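Local coordinates for protein PfEMP1 variant 1 of strain MC (Plasmodium falciparum, PDB 5LGD) that forms a helical, DBL-related domain of a large malaria-parasite protein that probably binds receptors on host cells, at residues W12-D17 / K60-K65; I20-W25 / E113-Q118; L94-I99 / N107-I112. All coordinates share one frame; numbering follows the deposited sequence. Where two conformers were deposited one is given.

How the contacts relate
Contacts 1 and 2 share helix 7-29, and contacts 2 and 3 share helix 106-118. Contact 1 sets residues 12-17 against helix 45-70; contact 2, with its centre about 15 Å away, sets residues 20-25 against helix 106-118. Contact 3 joins that last helix to helix 92-103 and lies nearer contact 2 (about 10 Å between centres) than contact 1 (about 16 Å). Contacts 1 and 3 meet through a probable hydrogen bond, His16 NE2 to Glu108 OE1 at 2.8 Å, and through Trp12, which packs on Leu95 and Ile98. Ile23 CD1 touches Ile112 CG1 at 3.7 Å, linking contacts 2 and 3. Another protein's chain reaches Trp12, Leu94, Glu97 and Ile98.

Contact 1 of 3, residues W12-D17 / K60-K65; sequences WMWVHD and KTEWGK
Glu62 OE1 takes two partners: the indole NE1 of Trp14 at 2.9 Å, and the ammonium of Lys59, just before it on the same helix, in a salt bridge. The indole bond is fairly straight, with an N-H...O angle of 159°. The oxygen lies close to the ring plane and accepts through its anti lone pair, away from OE2, while the carboxylate is turned steeply against the indole. Glu62 CB also lies 3.6 Å from Trp14 NE1, so the stem of the glutamate packs beside the ring it binds.

The two segments run antiparallel, their axes 11.8 Å apart at closest approach, and Trp14 spans much of this wide gap. Its CG is anti to the backbone N (chi1 -177°), which carries the six-membered ring over to Trp63. The two benzo rings are nearly parallel, at 13°, but slid apart with centroids 5.2 Å from each other, so they barely overlap. The closest atoms of the pair are Trp14 CZ3 and Trp63 CE3, 3.5 Å apart, and Trp14 CH2 sits 3.7 Å from Trp63 CB. Val15 adds a looser touch, its CG2 4.2 Å from Trp63 CZ3.

Trp63 NE1 has its own acceptor in Asp146, and Ile145 of helix 144-162 packs on both indoles. The pairing of buried tryptophans between antiparallel helices, with indole nitrogens satisfied by carboxylates, belongs to the helical core of this DBL-related domain.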
loop_
_atom_site.group_PDB
_atom_site.type_symbol
_atom_site.label_atom_id
_atom_site.label_comp_id
_atom_site.label_asym_id
_atom_site.label_seq_id
_atom_site.Cartn_x
_atom_site.Cartn_y
_atom_site.Cartn_z
ATOM N N TRP B 12 9.354 0.959 27.948
ATOM C CA TRP B 12 9.938 2.293 27.948
ATOM C C TRP B 12 10.058 2.893 29.316
ATOM O O TRP B 12 11.081 3.509 29.610
ATOM C CB TRP B 12 9.186 3.198 26.974
ATOM C CG TRP B 12 9.444 2.728 25.582
ATOM C CD1 TRP B 12 8.573 2.079 24.755
ATOM C CD2 TRP B 12 10.718 2.700 24.929
ATOM N NE1 TRP B 12 9.207 1.730 23.589
ATOM C CE2 TRP B 12 10.522 2.120 23.660
ATOM C CE3 TRP B 12 11.989 3.197 25.259
ATOM C CZ2 TRP B 12 11.551 1.990 22.737
ATOM C CZ3 TRP B 12 13.008 3.051 24.348
ATOM C CH2 TRP B 12 12.784 2.457 23.103
ATOM N N MET B 13 9.093 2.616 30.182
ATOM C CA MET B 13 9.114 3.032 31.583
ATOM C C MET B 13 10.330 2.421 32.308
ATOM O O MET B 13 10.980 3.114 33.083
ATOM C CB MET B 13 7.825 2.560 32.275
ATOM C CG MET B 13 7.605 3.202 33.627
ATOM S SD MET B 13 6.902 2.055 34.826
ATOM C CE MET B 13 8.164 0.739 34.841
ATOM N N TRP B 14 10.597 1.129 32.093
ATOM C CA TRP B 14 11.692 0.399 32.731
ATOM C C TRP B 14 13.030 0.972 32.269
ATOM O O TRP B 14 13.894 1.260 33.107
ATOM C CB TRP B 14 11.593 -1.111 32.461
ATOM C CG TRP B 14 12.656 -1.904 33.152
ATOM C CD1 TRP B 14 12.531 -2.594 34.324
ATOM C CD2 TRP B 14 14.011 -2.100 32.712
ATOM N NE1 TRP B 14 13.729 -3.188 34.652
ATOM C CE2 TRP B 14 14.659 -2.884 33.689
ATOM C CE3 TRP B 14 14.747 -1.680 31.588
ATOM C CZ2 TRP B 14 16.009 -3.234 33.590
ATOM C CZ3 TRP B 14 16.087 -2.032 31.498
ATOM C CH2 TRP B 14 16.696 -2.812 32.483
ATOM N N VAL B 15 13.195 1.122 30.948
ATOM C CA VAL B 15 14.369 1.705 30.280
ATOM C C VAL B 15 14.630 3.119 30.850
ATOM O O VAL B 15 15.743 3.416 31.291
ATOM C CB VAL B 15 14.198 1.688 28.731
ATOM C CG1 VAL B 15 15.196 2.624 28.045
ATOM C CG2 VAL B 15 14.342 0.268 28.185
ATOM N N HIS B 16 13.598 3.971 30.867
ATOM C CA HIS B 16 13.688 5.315 31.408
ATOM C C HIS B 16 14.129 5.319 32.893
ATOM O O HIS B 16 15.089 6.010 33.258
ATOM C CB HIS B 16 12.320 6.023 31.244
ATOM C CG HIS B 16 12.249 7.319 31.976
ATOM N ND1 HIS B 16 11.730 7.393 33.255
ATOM C CD2 HIS B 16 12.654 8.548 31.596
ATOM C CE1 HIS B 16 11.828 8.658 33.603
ATOM N NE2 HIS B 16 12.361 9.390 32.631
ATOM N N ASP B 17 13.402 4.575 33.743
ATOM C CA ASP B 17 13.696 4.490 35.179
ATOM C C ASP B 17 15.080 3.869 35.469
ATOM O O ASP B 17 15.723 4.285 36.426
ATOM C CB ASP B 17 12.590 3.697 35.912
ATOM C CG ASP B 17 11.198 4.306 35.838
ATOM O OD1 ASP B 17 11.048 5.411 35.252
ATOM O OD2 ASP B 17 10.260 3.674 36.330
ATOM N N LYS B 60 20.237 -6.327 35.350
ATOM C CA LYS B 60 20.709 -7.312 34.367
ATOM C C LYS B 60 19.713 -8.474 34.223
ATOM O O LYS B 60 19.445 -8.925 33.096
ATOM C CB LYS B 60 22.091 -7.864 34.768
ATOM C CG LYS B 60 23.247 -6.966 34.303
ATOM C CD LYS B 60 24.651 -7.529 34.604
ATOM C CE LYS B 60 24.946 -8.913 34.040
ATOM N NZ LYS B 60 24.856 -8.976 32.552
ATOM N N THR B 61 19.144 -8.911 35.365
ATOM C CA THR B 61 18.170 -10.011 35.459
ATOM C C THR B 61 16.807 -9.540 34.955
ATOM O O THR B 61 16.162 -10.254 34.199
ATOM C CB THR B 61 18.120 -10.609 36.900
ATOM O OG1 THR B 61 19.441 -10.917 37.358
ATOM C CG2 THR B 61 17.267 -11.869 36.986
ATOM N N GLU B 62 16.367 -8.337 35.366
ATOM C CA GLU B 62 15.083 -7.786 34.915
ATOM C C GLU B 62 15.088 -7.614 33.403
ATOM O O GLU B 62 14.107 -7.968 32.740
ATOM C CB GLU B 62 14.777 -6.456 35.609
ATOM C CG GLU B 62 14.145 -6.648 36.976
ATOM C CD GLU B 62 14.071 -5.413 37.856
ATOM O OE1 GLU B 62 13.911 -4.287 37.327
ATOM O OE2 GLU B 62 14.170 -5.581 39.091
ATOM N N TRP B 63 16.238 -7.125 32.866
ATOM C CA TRP B 63 16.460 -6.875 31.441
ATOM C C TRP B 63 16.393 -8.136 30.617
ATOM O O TRP B 63 15.828 -8.092 29.527
ATOM C CB TRP B 63 17.767 -6.104 31.189
ATOM C CG TRP B 63 18.003 -5.730 29.754
ATOM C CD1 TRP B 63 19.126 -5.978 29.023
ATOM C CD2 TRP B 63 17.125 -4.980 28.900
ATOM N NE1 TRP B 63 19.004 -5.431 27.765
ATOM C CE2 TRP B 63 17.787 -4.810 27.664
ATOM C CE3 TRP B 63 15.826 -4.461 29.045
ATOM C CZ2 TRP B 63 17.176 -4.188 26.571
ATOM C CZ3 TRP B 63 15.239 -3.809 27.971
ATOM C CH2 TRP B 63 15.909 -3.684 26.751
ATOM N N GLY B 64 16.943 -9.237 31.148
ATOM C CA GLY B 64 16.920 -10.555 30.517
ATOM C C GLY B 64 15.495 -11.015 30.268
ATOM O O GLY B 64 15.169 -11.498 29.170
ATOM N N LYS B 65 14.628 -10.844 31.291
ATOM C CA LYS B 65 13.201 -11.197 31.246
ATOM C C LYS B 65 12.433 -10.330 30.214
ATOM O O LYS B 65 11.589 -10.850 29.479
ATOM C CB LYS B 65 12.570 -11.091 32.655
ATOM C CG LYS B 65 12.861 -12.293 33.589
ATOM C CD LYS B 65 12.853 -11.839 35.050
ATOM C CE LYS B 65 13.478 -12.847 36.008
ATOM N NZ LYS B 65 12.472 -13.768 36.619
#

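Contact 2 of 3, residues I20-W25 / E113-Q118; sequences IDSIKW and EALLEQ
Helix-to-helix packing in the DBL-related bundle brings Leu115, on the later part of helix 106-118, against the Ser22-Ile23 step of helix 7-29. This is a small van der Waals contact between parts of the chain distant in sequence, with 132 Å² buried over both sides and no hydrogen bond across it. It attaches one of the shorter helices to the long helix 7-29, first in this chain. The backbones come closest at Ile23 and Leu115, whose CA atoms are 7.0 Å apart.

Leu115 supplies all the touching atoms on its side. A first torsion of -175° swings its branch point away from its own backbone nitrogen and out to helix 7-29, where both methyls reach the serine. They approach the hydroxyl from one side: CD2 is 3.5 Å from Ser22 OG and CD1 3.6 Å from the same oxygen. CD2 also rests on the serine methylene, at 3.7 Å from Ser22 CB, whereas CD1 is the methyl that meets Ile23. The second torsion, 96° and well off a staggered value, leaves both methyls facing the serine.

The hydroxyl is buried against these methyls but is not left without a polar partner, since Ser22 OG is hydrogen-bonded to Glu152 OE1 of helix 144-162. Trp55 of helix 45-70 packs on this serine as well.

Ile23, the next residue, makes the looser touch. Its branches also pack on Arg111 and Ile112, extending the contact back along helix 106-118. Toward Leu115 itself, the two side chains cross at a slant, and Ile23 CG1 comes to 4.0 Å from Leu115 CD1.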
loop_
_atom_site.group_PDB
_atom_site.type_symbol
_atom_site.label_atom_id
_atom_site.label_comp_id
_atom_site.label_asym_id
_atom_site.label_seq_id
_atom_site.Cartn_x
_atom_site.Cartn_y
_atom_site.Cartn_z
ATOM N N ILE B 20 17.633 6.650 34.725
ATOM C CA ILE B 20 17.446 7.648 35.762
ATOM C C ILE B 20 18.100 7.170 37.052
ATOM O O ILE B 20 18.804 7.937 37.693
ATOM C CB ILE B 20 15.938 8.073 35.886
ATOM C CG1 ILE B 20 15.469 8.938 34.663
ATOM C CG2 ILE B 20 15.637 8.838 37.172
ATOM C CD1 ILE B 20 16.383 9.960 34.150
ATOM N N ASP B 21 17.911 5.918 37.407
ATOM C CA ASP B 21 18.526 5.307 38.585
ATOM C C ASP B 21 20.046 5.305 38.445
ATOM O O ASP B 21 20.751 5.680 39.379
ATOM C CB ASP B 21 17.975 3.904 38.810
ATOM C CG ASP B 21 16.542 3.800 39.291
ATOM O OD1 ASP B 21 16.012 4.803 39.797
ATOM O OD2 ASP B 21 15.971 2.695 39.212
ATOM N N SER B 22 20.553 4.996 37.250
ATOM C CA SER B 22 21.994 5.022 36.974
ATOM C C SER B 22 22.570 6.438 37.275
ATOM O O SER B 22 23.583 6.556 37.965
ATOM C CB SER B 22 22.269 4.564 35.543
ATOM O OG SER B 22 23.655 4.375 35.317
ATOM N N ILE B 23 21.852 7.490 36.876
ATOM C CA ILE B 23 22.228 8.888 37.149
ATOM C C ILE B 23 22.110 9.211 38.640
ATOM O O ILE B 23 22.953 9.930 39.180
ATOM C CB ILE B 23 21.358 9.884 36.320
ATOM C CG1 ILE B 23 21.569 9.733 34.796
ATOM C CG2 ILE B 23 21.542 11.333 36.789
ATOM C CD1 ILE B 23 20.348 10.250 33.976
ATOM N N LYS B 24 21.019 8.742 39.279
ATOM C CA LYS B 24 20.749 9.002 40.705
ATOM C C LYS B 24 21.801 8.375 41.622
ATOM O O LYS B 24 21.943 8.842 42.746
ATOM C CB LYS B 24 19.334 8.552 41.099
ATOM C CG LYS B 24 18.243 9.536 40.721
ATOM C CD LYS B 24 16.898 8.822 40.718
ATOM C CE LYS B 24 15.780 9.681 41.251
ATOM N NZ LYS B 24 15.292 10.663 40.245
ATOM N N TRP B 25 22.547 7.336 41.137
ATOM C CA TRP B 25 23.635 6.727 41.907
ATOM C C TRP B 25 24.757 7.735 42.086
ATOM O O TRP B 25 25.315 7.834 43.167
ATOM C CB TRP B 25 24.147 5.440 41.257
ATOM C CG TRP B 25 23.348 4.243 41.664
ATOM C CD1 TRP B 25 22.496 3.520 40.879
ATOM C CD2 TRP B 25 23.313 3.633 42.966
ATOM N NE1 TRP B 25 21.943 2.487 41.605
ATOM C CE2 TRP B 25 22.411 2.548 42.898
ATOM C CE3 TRP B 25 23.940 3.914 44.192
ATOM C CZ2 TRP B 25 22.161 1.709 43.999
ATOM C CZ3 TRP B 25 23.687 3.092 45.281
ATOM C CH2 TRP B 25 22.779 2.026 45.191
ATOM N N GLU B 113 22.355 11.315 27.958
ATOM C CA GLU B 113 23.338 11.471 26.890
ATOM C C GLU B 113 24.756 11.543 27.496
ATOM O O GLU B 113 25.631 10.810 27.036
ATOM C CB GLU B 113 22.999 12.719 26.066
ATOM C CG GLU B 113 23.561 12.740 24.658
ATOM C CD GLU B 113 23.162 13.936 23.812
ATOM O OE1 GLU B 113 22.739 14.971 24.379
ATOM O OE2 GLU B 113 23.294 13.840 22.571
ATOM N N ALA B 114 24.949 12.324 28.582
ATOM C CA ALA B 114 26.227 12.452 29.304
ATOM C C ALA B 114 26.675 11.097 29.912
ATOM O O ALA B 114 27.847 10.710 29.771
ATOM C CB ALA B 114 26.098 13.487 30.410
ATOM N N LEU B 115 25.730 10.402 30.605
ATOM C CA LEU B 115 25.905 9.075 31.217
ATOM C C LEU B 115 26.322 8.052 30.151
ATOM O O LEU B 115 27.258 7.290 30.377
ATOM C CB LEU B 115 24.602 8.620 31.919
ATOM C CG LEU B 115 24.657 7.291 32.704
ATOM C CD1 LEU B 115 24.914 7.552 34.200
ATOM C CD2 LEU B 115 23.365 6.559 32.579
ATOM N N LEU B 116 25.657 8.063 28.983
ATOM C CA LEU B 116 25.978 7.136 27.897
ATOM C C LEU B 116 27.323 7.475 27.243
ATOM O O LEU B 116 28.063 6.553 26.889
ATOM C CB LEU B 116 24.843 7.087 26.856
ATOM C CG LEU B 116 23.453 6.632 27.326
ATOM C CD1 LEU B 116 22.465 6.714 26.196
ATOM C CD2 LEU B 116 23.484 5.190 27.889
ATOM N N GLU B 117 27.647 8.796 27.103
ATOM C CA GLU B 117 28.924 9.280 26.548
ATOM C C GLU B 117 30.066 8.770 27.395
ATOM O O GLU B 117 31.015 8.210 26.843
ATOM C CB GLU B 117 28.987 10.825 26.421
ATOM C CG GLU B 117 28.339 11.362 25.144
ATOM C CD GLU B 117 28.095 12.861 24.991
ATOM O OE1 GLU B 117 28.304 13.629 25.963
ATOM O OE2 GLU B 117 27.673 13.263 23.882
ATOM N N GLN B 118 29.947 8.905 28.741
ATOM C CA GLN B 118 30.950 8.448 29.702
ATOM C C GLN B 118 31.003 6.939 29.851
ATOM O O GLN B 118 31.954 6.438 30.438
ATOM C CB GLN B 118 30.789 9.132 31.069
ATOM C CG GLN B 118 31.340 10.564 31.111
ATOM C CD GLN B 118 32.856 10.708 31.141
ATOM O OE1 GLN B 118 33.387 11.821 31.277
ATOM N NE2 GLN B 118 33.597 9.610 31.036
#

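Contact 3 of 3, residues L94-I99 / N107-I112; sequences LLLEII and NEIKRI
Leu96 and Ile109 bring their CA atoms to 6.3 Å, the closest backbone approach of two antiparallel helical segments whose axes pass 10.2 Å apart at 155°. Ile109 points into this gap and has the largest share of the contact of any single residue. Its CD1 methyl lies 3.4 Å from Leu96 O and 3.6 Å from Ile99 CG2. The other branch of Ile109, CG2, meets Leu96 CG at 3.8 Å.

Helices 92-103 and 106-118 form a helical hairpin in the DBL-related fold, joined by a short link whose Asp105 accepts, through OD1, a hydrogen bond from Glu108 N at the start of the second helix. One turn beyond Ile109, Ile112 continues the apolar seam: its CG2 is 3.7 Å from Leu96 CD1. Leu96 runs past Ile109 and past Ile112, each time in the opposite direction.

Near the link, the extended Glu108 crosses Ile99 at about a right angle, with OE2 3.9 Å from Ile99 CG2, while OE1 is hydrogen-bonded to His16 of helix 7-29. On helix 92-103, Ile98 packs on an apolar side chain of another protein's chain, and Glu97 OE2 is hydrogen-bonded to a polar side chain there.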
loop_
_atom_site.group_PDB
_atom_site.type_symbol
_atom_site.label_atom_id
_atom_site.label_comp_id
_atom_site.label_asym_id
_atom_site.label_seq_id
_atom_site.Cartn_x
_atom_site.Cartn_y
_atom_site.Cartn_z
ATOM N N LEU B 94 17.975 7.123 18.563
ATOM C CA LEU B 94 16.548 6.793 18.632
ATOM C C LEU B 94 16.084 6.638 20.078
ATOM O O LEU B 94 14.974 7.032 20.408
ATOM C CB LEU B 94 16.217 5.509 17.834
ATOM C CG LEU B 94 14.742 5.050 17.819
ATOM C CD1 LEU B 94 13.815 6.136 17.297
ATOM C CD2 LEU B 94 14.560 3.802 16.920
ATOM N N LEU B 95 16.907 6.012 20.923
ATOM C CA LEU B 95 16.586 5.817 22.333
ATOM C C LEU B 95 16.229 7.163 23.030
ATOM O O LEU B 95 15.221 7.248 23.727
ATOM C CB LEU B 95 17.761 5.134 23.054
ATOM C CG LEU B 95 17.631 4.976 24.550
ATOM C CD1 LEU B 95 16.392 4.191 24.888
ATOM C CD2 LEU B 95 18.813 4.235 25.109
ATOM N N LEU B 96 17.055 8.182 22.825
ATOM C CA LEU B 96 16.915 9.503 23.398
ATOM C C LEU B 96 15.674 10.196 22.807
ATOM O O LEU B 96 14.929 10.867 23.538
ATOM C CB LEU B 96 18.225 10.313 23.112
ATOM C CG LEU B 96 19.379 10.352 24.184
ATOM C CD1 LEU B 96 19.369 9.204 25.149
ATOM C CD2 LEU B 96 20.751 10.553 23.564
ATOM N N GLU B 97 15.416 9.995 21.498
ATOM C CA GLU B 97 14.210 10.556 20.886
ATOM C C GLU B 97 12.918 9.994 21.537
ATOM O O GLU B 97 11.990 10.745 21.796
ATOM C CB GLU B 97 14.152 10.142 19.430
ATOM C CG GLU B 97 14.539 11.176 18.422
ATOM C CD GLU B 97 14.327 10.551 17.062
ATOM O OE1 GLU B 97 15.256 10.625 16.227
ATOM O OE2 GLU B 97 13.267 9.906 16.868
ATOM N N ILE B 98 12.836 8.660 21.704
ATOM C CA ILE B 98 11.645 7.992 22.247
ATOM C C ILE B 98 11.416 8.439 23.695
ATOM O O ILE B 98 10.313 8.857 24.032
ATOM C CB ILE B 98 11.745 6.459 22.070
ATOM C CG1 ILE B 98 11.603 6.094 20.567
ATOM C CG2 ILE B 98 10.732 5.685 22.951
ATOM C CD1 ILE B 98 11.996 4.664 20.229
ATOM N N ILE B 99 12.479 8.455 24.503
ATOM C CA ILE B 99 12.398 8.914 25.904
ATOM C C ILE B 99 11.884 10.317 25.974
ATOM O O ILE B 99 10.936 10.534 26.715
ATOM C CB ILE B 99 13.686 8.694 26.705
ATOM C CG1 ILE B 99 13.886 7.162 26.889
ATOM C CG2 ILE B 99 13.602 9.384 28.087
ATOM C CD1 ILE B 99 15.194 6.794 27.232
ATOM N N ASN B 107 16.163 18.025 29.780
ATOM C CA ASN B 107 17.292 18.007 30.700
ATOM C C ASN B 107 17.601 16.637 31.180
ATOM O O ASN B 107 18.760 16.302 31.400
ATOM C CB ASN B 107 17.063 18.939 31.852
ATOM C CG ASN B 107 18.337 19.267 32.554
ATOM O OD1 ASN B 107 19.246 19.884 32.006
ATOM N ND2 ASN B 107 18.479 18.748 33.726
ATOM N N GLU B 108 16.560 15.827 31.340
ATOM C CA GLU B 108 16.695 14.435 31.681
ATOM C C GLU B 108 17.471 13.768 30.498
ATOM O O GLU B 108 18.375 12.974 30.752
ATOM C CB GLU B 108 15.288 13.850 31.897
ATOM C CG GLU B 108 15.183 12.358 31.891
ATOM C CD GLU B 108 13.759 11.932 32.146
ATOM O OE1 GLU B 108 13.378 11.855 33.337
ATOM O OE2 GLU B 108 13.024 11.680 31.161
ATOM N N ILE B 109 17.205 14.195 29.243
ATOM C CA ILE B 109 17.894 13.660 28.054
ATOM C C ILE B 109 19.368 14.063 28.092
ATOM O O ILE B 109 20.221 13.199 27.934
ATOM C CB ILE B 109 17.182 14.043 26.724
ATOM C CG1 ILE B 109 15.769 13.453 26.661
ATOM C CG2 ILE B 109 18.029 13.695 25.471
ATOM C CD1 ILE B 109 15.660 11.961 26.632
ATOM N N LYS B 110 19.664 15.340 28.417
ATOM C CA LYS B 110 21.040 15.843 28.562
ATOM C C LYS B 110 21.877 14.943 29.509
ATOM O O LYS B 110 22.997 14.574 29.158
ATOM C CB LYS B 110 21.021 17.287 29.093
ATOM C CG LYS B 110 22.351 18.042 29.007
ATOM C CD LYS B 110 22.149 19.459 29.522
ATOM C CE LYS B 110 23.292 20.357 29.169
ATOM N NZ LYS B 110 22.983 21.763 29.516
ATOM N N ARG B 111 21.320 14.632 30.717
ATOM C CA ARG B 111 21.928 13.798 31.763
ATOM C C ARG B 111 22.182 12.363 31.256
ATOM O O ARG B 111 23.247 11.792 31.528
ATOM C CB ARG B 111 21.044 13.742 33.052
ATOM C CG ARG B 111 20.694 15.091 33.714
ATOM C CD ARG B 111 20.318 15.078 35.219
ATOM N NE ARG B 111 19.631 13.882 35.734
ATOM C CZ ARG B 111 18.329 13.622 35.607
ATOM N NH1 ARG B 111 17.551 14.427 34.911
ATOM N NH2 ARG B 111 17.814 12.512 36.115
ATOM N N ILE B 112 21.193 11.781 30.524
ATOM C CA ILE B 112 21.262 10.419 29.996
ATOM C C ILE B 112 22.381 10.365 28.924
ATOM O O ILE B 112 23.276 9.522 29.021
ATOM C CB ILE B 112 19.888 9.936 29.461
ATOM C CG1 ILE B 112 18.860 9.872 30.627
ATOM C CG2 ILE B 112 20.054 8.550 28.774
ATOM C CD1 ILE B 112 17.382 9.653 30.284
#